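Local atomic coordinates of 49 protein (Murid herpesvirus 4, PDB entry 6A4V), a protein that probably interacts with the host enzyme poly(ADP-ribose) polymerase 1 and appears to facilitate replication of this gammaherpesvirus. Residues H49-I54 with Q70-I75; L279-H284 with L302-G307. One frame throughout, in Å; residues are numbered along the deposited sequence.

Contact 1 (H49-I54 with Q70-I75)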
ATOM      1  N   HIS B  49      23.350   1.841  -7.865  1.00 61.89           N
ATOM      2  CA  HIS B  49      24.255   1.563  -6.748  1.00 74.65           C
ATOM      3  C   HIS B  49      23.847   0.248  -6.062  1.00 74.75           C
ATOM      4  O   HIS B  49      24.655  -0.663  -5.969  1.00 79.10           O
ATOM      5  CB  HIS B  49      24.332   2.754  -5.773  1.00 85.51           C
ATOM      6  CG  HIS B  49      25.240   2.560  -4.598  1.00 92.58           C
ATOM      7  ND1 HIS B  49      24.774   2.129  -3.354  1.00108.66           N
ATOM      8  CD2 HIS B  49      26.570   2.767  -4.447  1.00100.10           C
ATOM      9  CE1 HIS B  49      25.778   2.075  -2.495  1.00100.65           C
ATOM     10  NE2 HIS B  49      26.894   2.462  -3.144  1.00103.36           N
ATOM     11  N   THR B  50      22.593   0.123  -5.603  1.00 65.58           N
ATOM     12  CA  THR B  50      22.190  -1.130  -4.975  1.00 66.61           C
ATOM     13  C   THR B  50      22.588  -2.326  -5.861  1.00 63.04           C
ATOM     14  O   THR B  50      22.817  -3.425  -5.334  1.00 58.46           O
ATOM     15  CB  THR B  50      20.688  -1.203  -4.668  1.00 66.91           C
ATOM     16  OG1 THR B  50      20.227  -0.040  -3.979  1.00 74.50           O
ATOM     17  CG2 THR B  50      20.348  -2.411  -3.822  1.00 69.60           C
ATOM     18  N   PHE B  51      22.655  -2.140  -7.192  1.00 56.42           N
ATOM     19  CA  PHE B  51      22.804  -3.285  -8.112  1.00 60.81           C
ATOM     20  C   PHE B  51      24.235  -3.797  -8.048  1.00 62.84           C
ATOM     21  O   PHE B  51      24.445  -4.985  -7.828  1.00 58.93           O
ATOM     22  CB  PHE B  51      22.446  -2.921  -9.555  1.00 52.68           C
ATOM     23  CG  PHE B  51      20.979  -3.034  -9.877  1.00 52.37           C
ATOM     24  CD1 PHE B  51      20.063  -3.431  -8.911  1.00 50.59           C
ATOM     25  CD2 PHE B  51      20.506  -2.687 -11.132  1.00 55.96           C
ATOM     26  CE1 PHE B  51      18.717  -3.536  -9.213  1.00 52.32           C
ATOM     27  CE2 PHE B  51      19.143  -2.744 -11.416  1.00 62.02           C
ATOM     28  CZ  PHE B  51      18.254  -3.178 -10.456  1.00 55.47           C
ATOM     29  N   CYS B  52      25.160  -2.854  -8.246  1.00 72.64           N
ATOM     30  CA  CYS B  52      26.585  -3.021  -8.120  1.00 84.06           C
ATOM     31  C   CYS B  52      26.939  -3.599  -6.744  1.00 76.39           C
ATOM     32  O   CYS B  52      27.852  -4.404  -6.658  1.00 93.54           O
ATOM     33  CB  CYS B  52      27.298  -1.697  -8.379  1.00 84.59           C
ATOM     34  SG  CYS B  52      27.125  -1.130 -10.099  1.00105.76           S
ATOM     35  N   VAL B  53      26.216  -3.194  -5.694  1.00 67.70           N
ATOM     36  CA  VAL B  53      26.394  -3.783  -4.367  1.00 79.08           C
ATOM     37  C   VAL B  53      26.076  -5.277  -4.488  1.00 84.86           C
ATOM     38  O   VAL B  53      26.940  -6.110  -4.255  1.00 97.43           O
ATOM     39  CB  VAL B  53      25.528  -3.086  -3.294  1.00 82.99           C
ATOM     40  CG1 VAL B  53      25.435  -3.868  -1.988  1.00 72.58           C
ATOM     41  CG2 VAL B  53      26.016  -1.669  -3.023  1.00 92.08           C
ATOM     42  N   ILE B  54      24.838  -5.574  -4.904  1.00 79.44           N
ATOM     43  CA  ILE B  54      24.335  -6.930  -5.119  1.00 79.41           C
ATOM     44  C   ILE B  54      25.332  -7.742  -5.963  1.00 77.86           C
ATOM     45  O   ILE B  54      25.639  -8.881  -5.641  1.00 84.99           O
ATOM     46  CB  ILE B  54      22.947  -6.891  -5.800  1.00 73.35           C
ATOM     47  CG1 ILE B  54      21.839  -6.398  -4.862  1.00 65.12           C
ATOM     48  CG2 ILE B  54      22.599  -8.253  -6.385  1.00 77.80           C
ATOM     49  CD1 ILE B  54      20.617  -5.843  -5.581  1.00 60.72           C
ATOM     50  N   GLN B  70      13.765  -8.511  -7.334  1.00 40.03           N
ATOM     51  CA  GLN B  70      12.951  -8.345  -6.133  1.00 40.29           C
ATOM     52  C   GLN B  70      12.911  -6.874  -5.760  1.00 34.03           C
ATOM     53  O   GLN B  70      11.793  -6.300  -5.624  1.00 42.31           O
ATOM     54  CB  GLN B  70      13.510  -9.184  -4.998  1.00 49.26           C
ATOM     55  CG  GLN B  70      13.109 -10.631  -5.162  1.00 48.05           C
ATOM     56  CD  GLN B  70      13.692 -11.517  -4.092  1.00 57.39           C
ATOM     57  OE1 GLN B  70      14.873 -11.418  -3.743  1.00 77.18           O
ATOM     58  NE2 GLN B  70      12.858 -12.406  -3.573  1.00 51.27           N
ATOM     59  N   VAL B  71      14.081  -6.221  -5.850  1.00 26.46           N
ATOM     60  CA  VAL B  71      14.149  -4.805  -5.655  1.00 25.65           C
ATOM     61  C   VAL B  71      13.271  -4.098  -6.675  1.00 32.74           C
ATOM     62  O   VAL B  71      12.622  -3.120  -6.295  1.00 30.01           O
ATOM     63  CB  VAL B  71      15.565  -4.245  -5.821  1.00 28.92           C
ATOM     64  CG1 VAL B  71      15.526  -2.745  -5.975  1.00 27.13           C
ATOM     65  CG2 VAL B  71      16.434  -4.673  -4.645  1.00 39.60           C
ATOM     66  N   LEU B  72      13.330  -4.529  -7.954  1.00 33.91           N
ATOM     67  CA  LEU B  72      12.563  -3.797  -8.942  1.00 31.65           C
ATOM     68  C   LEU B  72      11.081  -4.066  -8.783  1.00 29.84           C
ATOM     69  O   LEU B  72      10.270  -3.197  -9.100  1.00 26.63           O
ATOM     70  CB  LEU B  72      13.010  -4.133 -10.350  1.00 33.77           C
ATOM     71  CG  LEU B  72      14.313  -3.494 -10.759  1.00 33.24           C
ATOM     72  CD1 LEU B  72      14.753  -4.074 -12.061  1.00 41.19           C
ATOM     73  CD2 LEU B  72      14.173  -2.000 -10.872  1.00 36.13           C
ATOM     74  N   CYS B  73      10.712  -5.281  -8.340  1.00 30.68           N
ATOM     75  CA  CYS B  73       9.277  -5.556  -8.118  1.00 24.91           C
ATOM     76  C   CYS B  73       8.637  -4.665  -7.026  1.00 25.76           C
ATOM     77  O   CYS B  73       7.457  -4.132  -7.148  1.00 29.99           O
ATOM     78  CB  CYS B  73       9.130  -6.997  -7.658  1.00 29.34           C
ATOM     79  SG  CYS B  73       7.439  -7.490  -7.939  1.00 32.43           S
ATOM     80  N   LYS B  74       9.315  -4.544  -5.878  1.00 29.71           N
ATOM     81  CA  LYS B  74       8.831  -3.656  -4.819  1.00 31.66           C
ATOM     82  C   LYS B  74       8.697  -2.254  -5.403  1.00 35.40           C
ATOM     83  O   LYS B  74       7.609  -1.608  -5.334  1.00 38.84           O
ATOM     84  CB  LYS B  74       9.786  -3.699  -3.645  1.00 36.90           C
ATOM     85  CG  LYS B  74       9.535  -4.918  -2.758  1.00 48.40           C
ATOM     86  CD  LYS B  74      10.803  -5.650  -2.341  1.00 54.52           C
ATOM     87  CE  LYS B  74      10.512  -6.967  -1.638  1.00 62.91           C
ATOM     88  NZ  LYS B  74      11.651  -7.915  -1.710  1.00 73.47           N
ATOM     89  N   ILE B  75       9.784  -1.799  -6.012  1.00 30.16           N
ATOM     90  CA  ILE B  75       9.832  -0.409  -6.421  1.00 32.09           C
ATOM     91  C   ILE B  75       8.690  -0.143  -7.377  1.00 27.39           C
ATOM     92  O   ILE B  75       7.911   0.753  -7.172  1.00 32.42           O
ATOM     93  CB  ILE B  75      11.171  -0.004  -7.031  1.00 31.05           C
ATOM     94  CG1 ILE B  75      12.208   0.117  -5.927  1.00 29.51           C
ATOM     95  CG2 ILE B  75      10.975   1.315  -7.801  1.00 34.17           C
ATOM     96  CD1 ILE B  75      13.634   0.355  -6.442  1.00 35.67           C
TER

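Contact 2 (L279-H284 with L302-G307)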
ATOM      1  N   LEU B 279       9.895 -20.245 -14.070  1.00 53.22           N
ATOM      2  CA  LEU B 279      10.340 -19.312 -15.023  1.00 44.95           C
ATOM      3  C   LEU B 279       9.229 -19.036 -16.024  1.00 43.21           C
ATOM      4  O   LEU B 279       9.029 -17.919 -16.372  1.00 30.30           O
ATOM      5  CB  LEU B 279      11.634 -19.760 -15.702  1.00 56.61           C
ATOM      6  CG  LEU B 279      12.894 -19.149 -15.106  1.00 61.87           C
ATOM      7  CD1 LEU B 279      14.120 -19.790 -15.731  1.00 72.42           C
ATOM      8  CD2 LEU B 279      12.896 -17.643 -15.331  1.00 65.79           C
ATOM      9  N   SER B 280       8.470 -20.062 -16.386  1.00 42.38           N
ATOM     10  CA  SER B 280       7.455 -19.907 -17.390  1.00 44.97           C
ATOM     11  C   SER B 280       6.319 -19.059 -16.809  1.00 40.60           C
ATOM     12  O   SER B 280       5.782 -18.142 -17.456  1.00 47.31           O
ATOM     13  CB  SER B 280       6.954 -21.246 -17.881  1.00 45.11           C
ATOM     14  OG  SER B 280       5.968 -21.040 -18.883  1.00 65.68           O
ATOM     15  N   ASN B 281       6.033 -19.344 -15.551  1.00 38.83           N
ATOM     16  CA  ASN B 281       5.055 -18.622 -14.755  1.00 40.62           C
ATOM     17  C   ASN B 281       5.450 -17.135 -14.675  1.00 32.02           C
ATOM     18  O   ASN B 281       4.627 -16.249 -14.952  1.00 33.82           O
ATOM     19  CB  ASN B 281       4.999 -19.281 -13.385  1.00 41.37           C
ATOM     20  CG  ASN B 281       3.757 -18.956 -12.594  1.00 42.83           C
ATOM     21  OD1 ASN B 281       2.653 -18.896 -13.146  1.00 40.31           O
ATOM     22  ND2 ASN B 281       3.957 -18.718 -11.301  1.00 39.95           N
ATOM     23  N   LEU B 282       6.708 -16.897 -14.294  1.00 33.25           N
ATOM     24  CA  LEU B 282       7.269 -15.562 -14.156  1.00 37.53           C
ATOM     25  C   LEU B 282       7.061 -14.797 -15.448  1.00 37.39           C
ATOM     26  O   LEU B 282       6.745 -13.611 -15.458  1.00 43.70           O
ATOM     27  CB  LEU B 282       8.772 -15.594 -13.818  1.00 38.56           C
ATOM     28  CG  LEU B 282       9.353 -14.176 -13.662  1.00 40.23           C
ATOM     29  CD1 LEU B 282       8.384 -13.334 -12.823  1.00 36.88           C
ATOM     30  CD2 LEU B 282      10.729 -14.174 -13.007  1.00 42.26           C
ATOM     31  N   ASN B 283       7.255 -15.502 -16.565  1.00 43.61           N
ATOM     32  CA  ASN B 283       7.188 -14.853 -17.883  1.00 36.01           C
ATOM     33  C   ASN B 283       5.750 -14.422 -18.182  1.00 37.69           C
ATOM     34  O   ASN B 283       5.519 -13.270 -18.556  1.00 30.95           O
ATOM     35  CB  ASN B 283       7.832 -15.748 -18.948  1.00 51.73           C
ATOM     36  CG  ASN B 283       7.457 -15.300 -20.339  1.00 49.81           C
ATOM     37  OD1 ASN B 283       7.896 -14.231 -20.781  1.00 46.59           O
ATOM     38  ND2 ASN B 283       6.523 -16.035 -20.933  1.00 46.87           N
ATOM     39  N   HIS B 284       4.775 -15.326 -17.928  1.00 36.75           N
ATOM     40  CA  HIS B 284       3.309 -15.044 -18.087  1.00 42.09           C
ATOM     41  C   HIS B 284       2.870 -13.843 -17.253  1.00 36.95           C
ATOM     42  O   HIS B 284       2.067 -13.010 -17.692  1.00 44.32           O
ATOM     43  CB  HIS B 284       2.476 -16.273 -17.632  1.00 46.09           C
ATOM     44  CG  HIS B 284       2.533 -17.449 -18.544  1.00 53.17           C
ATOM     45  ND1 HIS B 284       2.726 -18.746 -18.064  1.00 73.49           N
ATOM     46  CD2 HIS B 284       2.392 -17.550 -19.886  1.00 54.46           C
ATOM     47  CE1 HIS B 284       2.704 -19.601 -19.067  1.00 62.58           C
ATOM     48  NE2 HIS B 284       2.507 -18.889 -20.204  1.00 70.50           N
ATOM     49  N   LEU B 302       6.328 -11.397  -6.666  1.00 36.84           N
ATOM     50  CA  LEU B 302       7.178 -11.485  -5.478  1.00 36.64           C
ATOM     51  C   LEU B 302       7.231 -12.912  -4.970  1.00 37.50           C
ATOM     52  O   LEU B 302       8.285 -13.406  -4.660  1.00 41.86           O
ATOM     53  CB  LEU B 302       6.618 -10.561  -4.380  1.00 37.61           C
ATOM     54  CG  LEU B 302       7.119  -9.135  -4.486  1.00 42.19           C
ATOM     55  CD1 LEU B 302       6.154  -8.120  -3.910  1.00 49.80           C
ATOM     56  CD2 LEU B 302       8.516  -9.038  -3.877  1.00 52.41           C
ATOM     57  N   ILE B 303       6.067 -13.552  -4.834  1.00 36.83           N
ATOM     58  CA  ILE B 303       6.069 -14.833  -4.230  1.00 41.60           C
ATOM     59  C   ILE B 303       6.861 -15.753  -5.162  1.00 35.67           C
ATOM     60  O   ILE B 303       7.738 -16.522  -4.724  1.00 47.07           O
ATOM     61  CB  ILE B 303       4.654 -15.352  -3.845  1.00 44.12           C
ATOM     62  CG1 ILE B 303       4.774 -16.341  -2.695  1.00 40.88           C
ATOM     63  CG2 ILE B 303       3.880 -16.012  -4.994  1.00 43.60           C
ATOM     64  CD1 ILE B 303       5.456 -15.746  -1.478  1.00 50.56           C
ATOM     65  N   CYS B 304       6.686 -15.531  -6.454  1.00 43.32           N
ATOM     66  CA  CYS B 304       7.318 -16.321  -7.482  1.00 36.17           C
ATOM     67  C   CYS B 304       8.843 -16.098  -7.559  1.00 34.49           C
ATOM     68  O   CYS B 304       9.672 -17.027  -7.750  1.00 30.67           O
ATOM     69  CB  CYS B 304       6.606 -16.053  -8.800  1.00 45.03           C
ATOM     70  SG  CYS B 304       7.451 -16.813 -10.201  1.00 50.26           S
ATOM     71  N   LEU B 305       9.304 -14.873  -7.413  1.00 35.70           N
ATOM     72  CA  LEU B 305      10.748 -14.695  -7.344  1.00 29.88           C
ATOM     73  C   LEU B 305      11.309 -15.385  -6.086  1.00 35.31           C
ATOM     74  O   LEU B 305      12.310 -16.070  -6.158  1.00 45.75           O
ATOM     75  CB  LEU B 305      10.996 -13.195  -7.317  1.00 32.83           C
ATOM     76  CG  LEU B 305      10.643 -12.462  -8.595  1.00 32.83           C
ATOM     77  CD1 LEU B 305      10.764 -10.978  -8.382  1.00 31.95           C
ATOM     78  CD2 LEU B 305      11.554 -12.918  -9.726  1.00 31.66           C
ATOM     79  N   ARG B 306      10.689 -15.182  -4.931  1.00 42.45           N
ATOM     80  CA  ARG B 306      11.077 -15.889  -3.670  1.00 53.72           C
ATOM     81  C   ARG B 306      11.139 -17.409  -3.931  1.00 52.67           C
ATOM     82  O   ARG B 306      12.152 -18.083  -3.639  1.00 47.84           O
ATOM     83  CB  ARG B 306      10.099 -15.589  -2.524  1.00 58.43           C
ATOM     84  CG  ARG B 306      10.762 -15.289  -1.180  1.00 68.15           C
ATOM     85  CD  ARG B 306       9.970 -15.719   0.065  1.00 86.03           C
ATOM     86  NE  ARG B 306       8.847 -14.870   0.491  1.00 85.50           N
ATOM     87  CZ  ARG B 306       7.962 -15.176   1.461  1.00 96.81           C
ATOM     88  NH1 ARG B 306       8.045 -16.312   2.140  1.00 92.77           N
ATOM     89  NH2 ARG B 306       6.976 -14.338   1.746  1.00 94.87           N
ATOM     90  N   GLY B 307      10.067 -17.960  -4.513  1.00 44.03           N
ATOM     91  CA  GLY B 307      10.094 -19.396  -4.890  1.00 44.14           C
ATOM     92  C   GLY B 307      11.375 -19.761  -5.641  1.00 47.85           C
ATOM     93  O   GLY B 307      11.929 -20.815  -5.436  1.00 56.77           O
TER

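Contact 1 (H49-I54 with Q70-I75)
The ring of Phe51 meets Leu72 by its rim and not by a face. Leu72 CG lies in the ring plane, 4.0 Å from Phe51 CZ, and the branch methyl Leu72 CD1 stands close to that plane, also 4.0 Å from Phe51 CZ. The para end of the ring therefore does all the close touching, and the two side chains cross at about a right angle. The torsions of Phe51 explain the rim-first approach: CG stands anti to the carbonyl carbon (chi1 -86°), and a chi2 of 0° lays the ring almost in the plane of its own CA-CB bond, an uncommon setting for phenylalanine. The other flat group, the imidazole of His49, is turned away from this interface and has Val53 CG2 on one face, 3.7 Å above the plane and displaced toward the rim.

Both segments are helical and run in roughly opposite senses. They belong to helices 44-57 and 61-85, which follow one another with three residues between them, so the pair forms an antiparallel helical hairpin within the BRRF1-like family region. Further along the hairpin, Ile54 CD1 reaches Val71 CG2 at 4.4 Å, a looser apolar contact than the one at the ring. Ile54 CD1 also sits 4.1 Å from Phe51 CD1, one turn back on the same helix, which ties the two apolar pairs into one patch. The hydroxyl of Thr50 makes a weak hydrogen bond to Ser46 O; its methyl CG2 lies 4.6 Å from Val71 CG2, at the margin of the packing. Leu72 additionally packs on Phe246, Phe250 and His253 of helix 238-262, while Ile54 reaches Ala64 and Cys67 on helix 61-85.

Contact 2 (L279-H284 with L302-G307)
Apolar packing carries the contact, and its tightest point is methyl against methyl: Leu282 CD2 lies 3.6 Å from Leu305 CD2. The two leucines approach at a slant and come from different rotamers. Leu282 has CG anti to its backbone N (chi1 -180°) and starts toward the facing helix, whereas Leu305 has CG anti to its carbonyl carbon (chi1 -68°), a turn that swings its branches round to the meeting point. Next to this pair the thiol of Cys304 packs on the stem of Leu282, with SG 4.0 Å from Leu282 CB. The backbones are nearest at the same place, where Leu282 CA and Cys304 CA are 6.7 Å apart.

A polar group borders the sulfur as well. Asn281 ND2 comes to 4.1 Å from Cys304 SG, a van der Waals neighbour rather than a bonded partner, so Cys304 is flanked by a hydrocarbon stem and an amide.

As backbone geometry, the two short segments run nearly antiparallel, at 156° between their N-to-C directions, and their axes approach to 10.1 Å. Leu282 also touches Ile301 and Leu308. Together with Cys304 and Leu305 these residues have the i, i+3, i+4, i+7 spacing of a hole on one helix, so Leu282 fits the definition of a knob in knobs-into-holes packing.

The segments belong to consecutive helices, 274-289 and 295-312, which form an antiparallel hairpin near the C-terminal end of the chain. Helix 238-262 closes over one side, with Val254 on Leu282, and helix 61-85 places Leu66 on Leu305. The second subunit lies along another side, packing its Arg99 on Asn281 and its Leu199 on Ile303.

In the fold
Contact 1 and contact 2 are successive along the chain, yet their centres lie only about 17 Å apart, on the same side of the chain's centre. Segments 70-75 and 302-307 touch directly: Lys74 CE is 3.6 Å from Leu302 CD2, Cys73 SG 3.8 Å from Leu302 CG, and Gln70 CG 4.0 Å from Leu305 CB. Helix 61-85 therefore meets helix 44-57 through Val71 and Leu72 and helix 295-312 through other residues, joining the two hairpins laterally. Helix 238-262 packs on both contacts, on Leu72 in contact 1 and on Leu282 in contact 2, consistent with one continuous helical bundle. The second subunit packs against contact 2 but does not touch the segments of contact 1.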